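Local coordinates for protein metagenomic carboxyl esterase MGS0156 (Uncultured organism, PDB 5D8M) that probably hydrolyses carboxylic ester bonds, with a fold consistent with the alpha/beta hydrolases, at residues W130-A136 against K159-D163; P79-A85 against R333-E337. All coordinates share one frame; numbering follows the deposited sequence.

How the contacts relate
Contact 1 (130-136 with 159-163) is buried, its centre about 13 Å from the centre of the chain, whereas contact 2 (79-85 with 333-337) lies at the surface, its centre about 21 Å from that point. The two centres are 29 Å apart and the nearest atoms about 14 Å, so they do not touch. In sequence, contact 2 brackets contact 1, tying the loop before strand 87-92 to the C-terminal helix 324-338. Both involve helices of a chain built on a seven-stranded parallel sheet, consistent with an alpha/beta hydrolase. Contact 1 is probably nearer the active site: segment 159-163 comes just after strand 151-157, and the turn from such a strand into its helix usually carries the nucleophile elbow.

Contact 1. Residues W130-A136 against K159-D163; sequences WGSARNA and KGAVD
Asp163 OD1 is gripped by two donors: Ser132 OG lies 2.9 Å from Asp163 OD1, nearly along its C-O axis, and Lys159 NZ, 2.9 Å from Asp163 OD1, meets its syn lone pair in a salt bridge spanning one helical turn. Two helices pack here in what is consistent with an alpha/beta hydrolase, the N-terminal turn of 132-143 against the start of 159-170; the turn from strand 151-157 into the latter is the usual place of the nucleophile elbow. The two short segments cross at -69°, and Asp163 faces the N-terminal turn beyond Gly131, the N-cap. A serine suits this spot, being small enough to let the helices close in while its hydroxyl supplies a donor for the buried carboxylate.

The second oxygen, Asp163 OD2, takes a bond of 3.0 Å from Asn135 ND2, which arrives from above the carboxylate plane; the amide is turned 76° against the carboxylate. Gly127 N, outside the two segments, holds Asn135 OD1, so both ends of the amide are engaged and its rotation is fixed. Lys159 is long enough to run extended alongside until a bend at its last torsion (chi4 -67°) sets NZ between Asp163 OD1 and Trp130 O, the latter 2.9 Å from Lys159 NZ. Val162 CG2 reaches Ser132 OG at 3.9 Å, adding an apolar flank to the cluster. Further along the helix the slim Ala136 lets the backbone approach, with its CB 3.7 Å from Asp163 O.

Contact 2. Residues P79-A85 against R333-E337; sequences PLGVSTA and RYVEE
An ST turn at Ser83, in the loop leading to strand 87-92, meets Glu336 on the C-terminal helix 324-338. Ser83 OG accepts from Ala85 N at 3.1 Å and gives its own proton to Glu336 OE1 at 2.7 Å, reaching it on the syn side but 34° out of the carboxylate plane. A serine fits because one hydroxyl can both close the turn and dock it. Glu336 runs extended from the helix, with CG anti to the backbone N (chi1 176°), which carries its carboxylate to the loop; Tyr119 OH also bonds OE1, and a water links OE2 to Thr84 N. Ala85 CB packs 3.7 Å from Glu336 CD.

Nearly one turn earlier, Arg333 holds Gly81 O end-on, NH1 and NH2 each 2.9 Å away, with that oxygen in the guanidinium plane. Arginine suits because its long chain reaches the loop and its flat end offers two N-H groups to one carbonyl while NE pairs with Glu329. Over one face lie Pro79 O and Leu80 CA. With alanine in place of this arginine, Gly81 O would probably lose both these donors and Glu329 its cationic mate, leaving residues 79-81 less closely held. Beyond, Tyr334 and Val335 touch strands 290-293 and 178-184, consistent with the C-terminal helix that flanks the central sheet in alpha/beta hydrolases.

Contact 1. Residues W130-A136 against K159-D163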
ATOM      1  N   TRP A 130      -4.695 -10.951 -11.781  1.00 12.68           N
ATOM      2  CA  TRP A 130      -6.065 -11.379 -11.481  1.00 15.24           C
ATOM      3  C   TRP A 130      -6.885 -10.258 -10.840  1.00 16.25           C
ATOM      4  O   TRP A 130      -6.317  -9.378 -10.227  1.00 13.59           O
ATOM      5  CB  TRP A 130      -6.042 -12.583 -10.542  1.00 11.64           C
ATOM      6  CG  TRP A 130      -5.597 -13.864 -11.224  1.00 14.38           C
ATOM      7  CD1 TRP A 130      -5.370 -14.057 -12.558  1.00 15.90           C
ATOM      8  CD2 TRP A 130      -5.364 -15.125 -10.591  1.00 12.90           C
ATOM      9  NE1 TRP A 130      -5.005 -15.370 -12.794  1.00 14.60           N
ATOM     10  CE2 TRP A 130      -4.996 -16.041 -11.597  1.00 13.77           C
ATOM     11  CE3 TRP A 130      -5.419 -15.565  -9.271  1.00 14.66           C
ATOM     12  CZ2 TRP A 130      -4.686 -17.373 -11.318  1.00 16.84           C
ATOM     13  CZ3 TRP A 130      -5.105 -16.890  -8.997  1.00 15.88           C
ATOM     14  CH2 TRP A 130      -4.758 -17.777 -10.014  1.00 16.44           C
ATOM     15  N   GLY A 131      -8.216 -10.328 -10.942  1.00 17.33           N
ATOM     16  CA  GLY A 131      -9.085  -9.302 -10.393  1.00 16.02           C
ATOM     17  C   GLY A 131      -9.172  -9.390  -8.873  1.00 15.69           C
ATOM     18  O   GLY A 131      -8.742 -10.374  -8.263  1.00 14.18           O
ATOM     19  N   SER A 132      -9.727  -8.354  -8.257  1.00 13.99           N
ATOM     20  CA  SER A 132      -9.824  -8.298  -6.803  1.00 14.09           C
ATOM     21  C   SER A 132     -10.703  -9.405  -6.189  1.00 16.69           C
ATOM     22  O   SER A 132     -10.377  -9.900  -5.128  1.00 14.55           O
ATOM     23  CB  SER A 132     -10.347  -6.933  -6.378  1.00 13.54           C
ATOM     24  OG  SER A 132      -9.323  -5.972  -6.536  1.00 20.26           O
ATOM     25  N   ALA A 133     -11.799  -9.794  -6.847  1.00 15.77           N
ATOM     26  CA  ALA A 133     -12.645 -10.849  -6.301  1.00 17.00           C
ATOM     27  C   ALA A 133     -11.901 -12.182  -6.198  1.00 18.64           C
ATOM     28  O   ALA A 133     -12.001 -12.896  -5.188  1.00 16.31           O
ATOM     29  CB  ALA A 133     -13.909 -11.022  -7.136  1.00 21.34           C
ATOM     30  N   ARG A 134     -11.167 -12.525  -7.250  1.00 15.57           N
ATOM     31  CA  ARG A 134     -10.404 -13.754  -7.244  1.00 15.72           C
ATOM     32  C   ARG A 134      -9.298 -13.726  -6.157  1.00 14.84           C
ATOM     33  O   ARG A 134      -9.072 -14.719  -5.454  1.00 13.10           O
ATOM     34  CB  ARG A 134      -9.808 -14.005  -8.627  1.00 17.04           C
ATOM     35  CG  ARG A 134      -9.158 -15.373  -8.731  1.00 19.68           C
ATOM     36  CD  ARG A 134      -8.834 -15.738 -10.164  1.00 19.92           C
ATOM     37  NE  ARG A 134      -8.479 -17.154 -10.297  1.00 24.74           N
ATOM     38  CZ  ARG A 134      -8.190 -17.730 -11.461  1.00 27.90           C
ATOM     39  NH1 ARG A 134      -8.196 -17.006 -12.573  1.00 25.20           N
ATOM     40  NH2 ARG A 134      -7.892 -19.021 -11.514  1.00 32.49           N
ATOM     41  N   ASN A 135      -8.638 -12.582  -5.994  1.00 12.30           N
ATOM     42  CA  ASN A 135      -7.582 -12.465  -4.985  1.00 13.72           C
ATOM     43  C   ASN A 135      -8.135 -12.409  -3.570  1.00 12.03           C
ATOM     44  O   ASN A 135      -7.503 -12.894  -2.635  1.00 11.55           O
ATOM     45  CB  ASN A 135      -6.713 -11.235  -5.254  1.00 14.10           C
ATOM     46  CG  ASN A 135      -5.727 -11.475  -6.371  1.00 15.49           C
ATOM     47  OD1 ASN A 135      -5.535 -12.606  -6.795  1.00 15.17           O
ATOM     48  ND2 ASN A 135      -5.077 -10.423  -6.832  1.00 15.08           N
ATOM     49  N   ALA A 136      -9.307 -11.807  -3.418  1.00 11.88           N
ATOM     50  CA  ALA A 136     -10.000 -11.772  -2.131  1.00 12.04           C
ATOM     51  C   ALA A 136     -10.265 -13.185  -1.611  1.00 13.61           C
ATOM     52  O   ALA A 136     -10.161 -13.438  -0.410  1.00 13.65           O
ATOM     53  CB  ALA A 136     -11.310 -10.999  -2.254  1.00 12.19           C
ATOM     54  N   LYS A 159      -2.611  -2.509  -5.358  1.00 13.32           N
ATOM     55  CA  LYS A 159      -3.865  -3.245  -5.552  1.00 13.20           C
ATOM     56  C   LYS A 159      -4.182  -4.205  -4.383  1.00 10.32           C
ATOM     57  O   LYS A 159      -5.343  -4.594  -4.163  1.00 11.12           O
ATOM     58  CB  LYS A 159      -3.817  -4.017  -6.882  1.00 13.48           C
ATOM     59  CG  LYS A 159      -5.135  -4.745  -7.223  1.00 14.87           C
ATOM     60  CD  LYS A 159      -5.131  -5.287  -8.651  1.00 19.13           C
ATOM     61  CE  LYS A 159      -6.204  -6.365  -8.827  1.00 18.41           C
ATOM     62  NZ  LYS A 159      -5.857  -7.600  -8.004  1.00 13.92           N
ATOM     63  N   GLY A 160      -3.152  -4.598  -3.640  1.00 10.20           N
ATOM     64  CA  GLY A 160      -3.353  -5.486  -2.498  1.00  9.69           C
ATOM     65  C   GLY A 160      -4.310  -4.920  -1.472  1.00 10.95           C
ATOM     66  O   GLY A 160      -5.059  -5.651  -0.803  1.00 11.08           O
ATOM     67  N   ALA A 161      -4.295  -3.596  -1.346  1.00 10.96           N
ATOM     68  CA  ALA A 161      -5.172  -2.936  -0.396  1.00 11.49           C
ATOM     69  C   ALA A 161      -6.631  -3.160  -0.741  1.00 10.97           C
ATOM     70  O   ALA A 161      -7.448  -3.376   0.141  1.00 12.93           O
ATOM     71  CB  ALA A 161      -4.864  -1.423  -0.341  1.00 11.43           C
ATOM     72  N   VAL A 162      -6.971  -3.119  -2.022  1.00 10.79           N
ATOM     73  CA  VAL A 162      -8.376  -3.253  -2.362  1.00 11.82           C
ATOM     74  C   VAL A 162      -8.748  -4.707  -2.567  1.00 13.20           C
ATOM     75  O   VAL A 162      -9.905  -5.046  -2.374  1.00 15.30           O
ATOM     76  CB  VAL A 162      -8.747  -2.407  -3.586  1.00 16.66           C
ATOM     77  CG1 VAL A 162      -8.562  -0.925  -3.220  1.00 18.14           C
ATOM     78  CG2 VAL A 162      -7.892  -2.754  -4.775  1.00 13.41           C
ATOM     79  N   ASP A 163      -7.773  -5.567  -2.879  1.00  9.56           N
ATOM     80  CA  ASP A 163      -7.975  -7.010  -2.751  1.00  8.04           C
ATOM     81  C   ASP A 163      -8.466  -7.318  -1.311  1.00  9.20           C
ATOM     82  O   ASP A 163      -9.434  -8.040  -1.113  1.00  9.64           O
ATOM     83  CB  ASP A 163      -6.681  -7.794  -3.039  1.00 11.83           C
ATOM     84  CG  ASP A 163      -6.264  -7.790  -4.519  1.00 18.83           C
ATOM     85  OD1 ASP A 163      -7.037  -7.345  -5.415  1.00 19.19           O
ATOM     86  OD2 ASP A 163      -5.125  -8.267  -4.779  1.00 18.85           O
TER

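Contact 2. Residues P79-A85 against R333-E337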
ATOM      1  N   PRO A  79       7.734   2.773  22.321  1.00 26.41           N
ATOM      2  CA  PRO A  79       8.147   1.395  22.616  1.00 23.36           C
ATOM      3  C   PRO A  79       9.272   0.969  21.687  1.00 22.02           C
ATOM      4  O   PRO A  79       9.138   1.120  20.474  1.00 25.03           O
ATOM      5  CB  PRO A  79       6.883   0.572  22.346  1.00 24.00           C
ATOM      6  CG  PRO A  79       5.748   1.574  22.392  1.00 27.51           C
ATOM      7  CD  PRO A  79       6.339   2.841  21.848  1.00 25.54           C
ATOM      8  N   LEU A  80      10.372   0.469  22.229  1.00 22.12           N
ATOM      9  CA  LEU A  80      11.504   0.102  21.375  1.00 21.10           C
ATOM     10  C   LEU A  80      12.022  -1.290  21.706  1.00 20.93           C
ATOM     11  O   LEU A  80      13.101  -1.693  21.262  1.00 22.92           O
ATOM     12  CB  LEU A  80      12.620   1.145  21.506  1.00 24.59           C
ATOM     13  CG  LEU A  80      12.245   2.478  20.846  1.00 25.55           C
ATOM     14  CD1 LEU A  80      13.212   3.615  21.230  1.00 27.39           C
ATOM     15  CD2 LEU A  80      12.181   2.318  19.314  1.00 24.76           C
ATOM     16  N   GLY A  81      11.246  -2.028  22.484  1.00 20.55           N
ATOM     17  CA  GLY A  81      11.596  -3.391  22.821  1.00 20.72           C
ATOM     18  C   GLY A  81      10.821  -4.384  21.979  1.00 19.64           C
ATOM     19  O   GLY A  81      10.226  -4.024  20.983  1.00 19.43           O
ATOM     20  N   VAL A  82      10.858  -5.642  22.379  1.00 19.91           N
ATOM     21  CA  VAL A  82      10.218  -6.714  21.647  1.00 19.09           C
ATOM     22  C   VAL A  82       8.749  -6.791  22.029  1.00 19.14           C
ATOM     23  O   VAL A  82       8.398  -6.879  23.217  1.00 20.16           O
ATOM     24  CB  VAL A  82      10.891  -8.077  21.923  1.00 24.22           C
ATOM     25  CG1 VAL A  82      10.129  -9.201  21.240  1.00 18.85           C
ATOM     26  CG2 VAL A  82      12.367  -8.054  21.480  1.00 21.21           C
ATOM     27  N   SER A  83       7.896  -6.785  21.018  1.00 18.13           N
ATOM     28  CA  SER A  83       6.464  -6.906  21.254  1.00 24.34           C
ATOM     29  C   SER A  83       6.111  -8.308  21.718  1.00 24.37           C
ATOM     30  O   SER A  83       6.664  -9.293  21.228  1.00 18.34           O
ATOM     31  CB  SER A  83       5.670  -6.564  19.997  1.00 19.49           C
ATOM     32  OG  SER A  83       4.292  -6.841  20.203  1.00 17.66           O
ATOM     33  N   THR A  84       5.189  -8.387  22.671  1.00 21.60           N
ATOM     34  CA  THR A  84       4.642  -9.668  23.077  1.00 24.73           C
ATOM     35  C   THR A  84       3.122  -9.707  22.812  1.00 20.86           C
ATOM     36  O   THR A  84       2.417 -10.527  23.373  1.00 21.82           O
ATOM     37  CB  THR A  84       4.943  -9.972  24.583  1.00 29.15           C
ATOM     38  OG1 THR A  84       4.516  -8.878  25.400  1.00 29.14           O
ATOM     39  CG2 THR A  84       6.452 -10.203  24.807  1.00 30.81           C
ATOM     40  N   ALA A  85       2.636  -8.830  21.938  1.00 21.00           N
ATOM     41  CA  ALA A  85       1.197  -8.747  21.632  1.00 21.39           C
ATOM     42  C   ALA A  85       0.644  -9.899  20.763  1.00 22.54           C
ATOM     43  O   ALA A  85      -0.558 -10.032  20.593  1.00 21.35           O
ATOM     44  CB  ALA A  85       0.896  -7.417  20.952  1.00 21.50           C
ATOM     45  N   ARG A 333       4.250  -0.887  15.331  1.00 15.02           N
ATOM     46  CA  ARG A 333       4.227  -0.282  16.656  1.00 18.06           C
ATOM     47  C   ARG A 333       3.081   0.719  16.809  1.00 16.20           C
ATOM     48  O   ARG A 333       2.484   0.802  17.886  1.00 13.31           O
ATOM     49  CB  ARG A 333       5.569   0.397  16.974  1.00 13.25           C
ATOM     50  CG  ARG A 333       6.723  -0.612  17.139  1.00 13.46           C
ATOM     51  CD  ARG A 333       7.859   0.015  17.903  1.00 18.15           C
ATOM     52  NE  ARG A 333       9.093  -0.765  17.857  1.00 18.16           N
ATOM     53  CZ  ARG A 333       9.422  -1.709  18.732  1.00 19.95           C
ATOM     54  NH1 ARG A 333       8.600  -2.027  19.740  1.00 18.32           N
ATOM     55  NH2 ARG A 333      10.582  -2.328  18.598  1.00 17.71           N
ATOM     56  N   TYR A 334       2.774   1.467  15.746  1.00 11.55           N
ATOM     57  CA  TYR A 334       1.654   2.427  15.785  1.00 13.77           C
ATOM     58  C   TYR A 334       0.346   1.666  15.973  1.00 14.00           C
ATOM     59  O   TYR A 334      -0.481   2.020  16.822  1.00 13.58           O
ATOM     60  CB  TYR A 334       1.576   3.291  14.497  1.00 12.90           C
ATOM     61  CG  TYR A 334       0.512   4.371  14.585  1.00 15.18           C
ATOM     62  CD1 TYR A 334      -0.848   4.061  14.444  1.00 12.20           C
ATOM     63  CD2 TYR A 334       0.857   5.699  14.819  1.00 14.35           C
ATOM     64  CE1 TYR A 334      -1.824   5.039  14.550  1.00 15.40           C
ATOM     65  CE2 TYR A 334      -0.127   6.684  14.918  1.00 16.64           C
ATOM     66  CZ  TYR A 334      -1.461   6.341  14.784  1.00 15.02           C
ATOM     67  OH  TYR A 334      -2.436   7.299  14.903  1.00 15.94           O
ATOM     68  N   VAL A 335       0.146   0.618  15.178  1.00 11.43           N
ATOM     69  CA  VAL A 335      -1.122  -0.116  15.239  1.00 11.93           C
ATOM     70  C   VAL A 335      -1.275  -0.844  16.575  1.00 15.94           C
ATOM     71  O   VAL A 335      -2.344  -0.780  17.208  1.00 17.40           O
ATOM     72  CB  VAL A 335      -1.258  -1.116  14.057  1.00 14.55           C
ATOM     73  CG1 VAL A 335      -2.546  -1.928  14.183  1.00 12.18           C
ATOM     74  CG2 VAL A 335      -1.258  -0.356  12.739  1.00 12.71           C
ATOM     75  N   GLU A 336      -0.209  -1.492  17.045  1.00 14.26           N
ATOM     76  CA  GLU A 336      -0.268  -2.119  18.371  1.00 15.25           C
ATOM     77  C   GLU A 336      -0.620  -1.101  19.456  1.00 17.62           C
ATOM     78  O   GLU A 336      -1.438  -1.369  20.343  1.00 19.39           O
ATOM     79  CB  GLU A 336       1.050  -2.801  18.734  1.00 14.51           C
ATOM     80  CG  GLU A 336       1.012  -3.383  20.167  1.00 16.08           C
ATOM     81  CD  GLU A 336       2.305  -4.064  20.575  1.00 22.54           C
ATOM     82  OE1 GLU A 336       3.106  -4.448  19.681  1.00 22.00           O
ATOM     83  OE2 GLU A 336       2.511  -4.230  21.795  1.00 22.95           O
ATOM     84  N   GLU A 337      -0.009   0.073  19.383  1.00 17.06           N
ATOM     85  CA  GLU A 337      -0.316   1.136  20.329  1.00 18.17           C
ATOM     86  C   GLU A 337      -1.766   1.597  20.172  1.00 21.56           C
ATOM     87  O   GLU A 337      -2.470   1.800  21.164  1.00 18.77           O
ATOM     88  CB  GLU A 337       0.638   2.317  20.143  1.00 22.06           C
ATOM     89  CG  GLU A 337       0.383   3.500  21.094  1.00 25.69           C
ATOM     90  CD  GLU A 337       1.412   4.618  20.932  1.00 27.33           C
ATOM     91  OE1 GLU A 337       1.260   5.437  19.997  1.00 25.48           O
ATOM     92  OE2 GLU A 337       2.377   4.675  21.733  1.00 27.47           O
TER
HETATM   93  O   HOH W   1       3.968  -5.712  23.471  1.00 27.10           O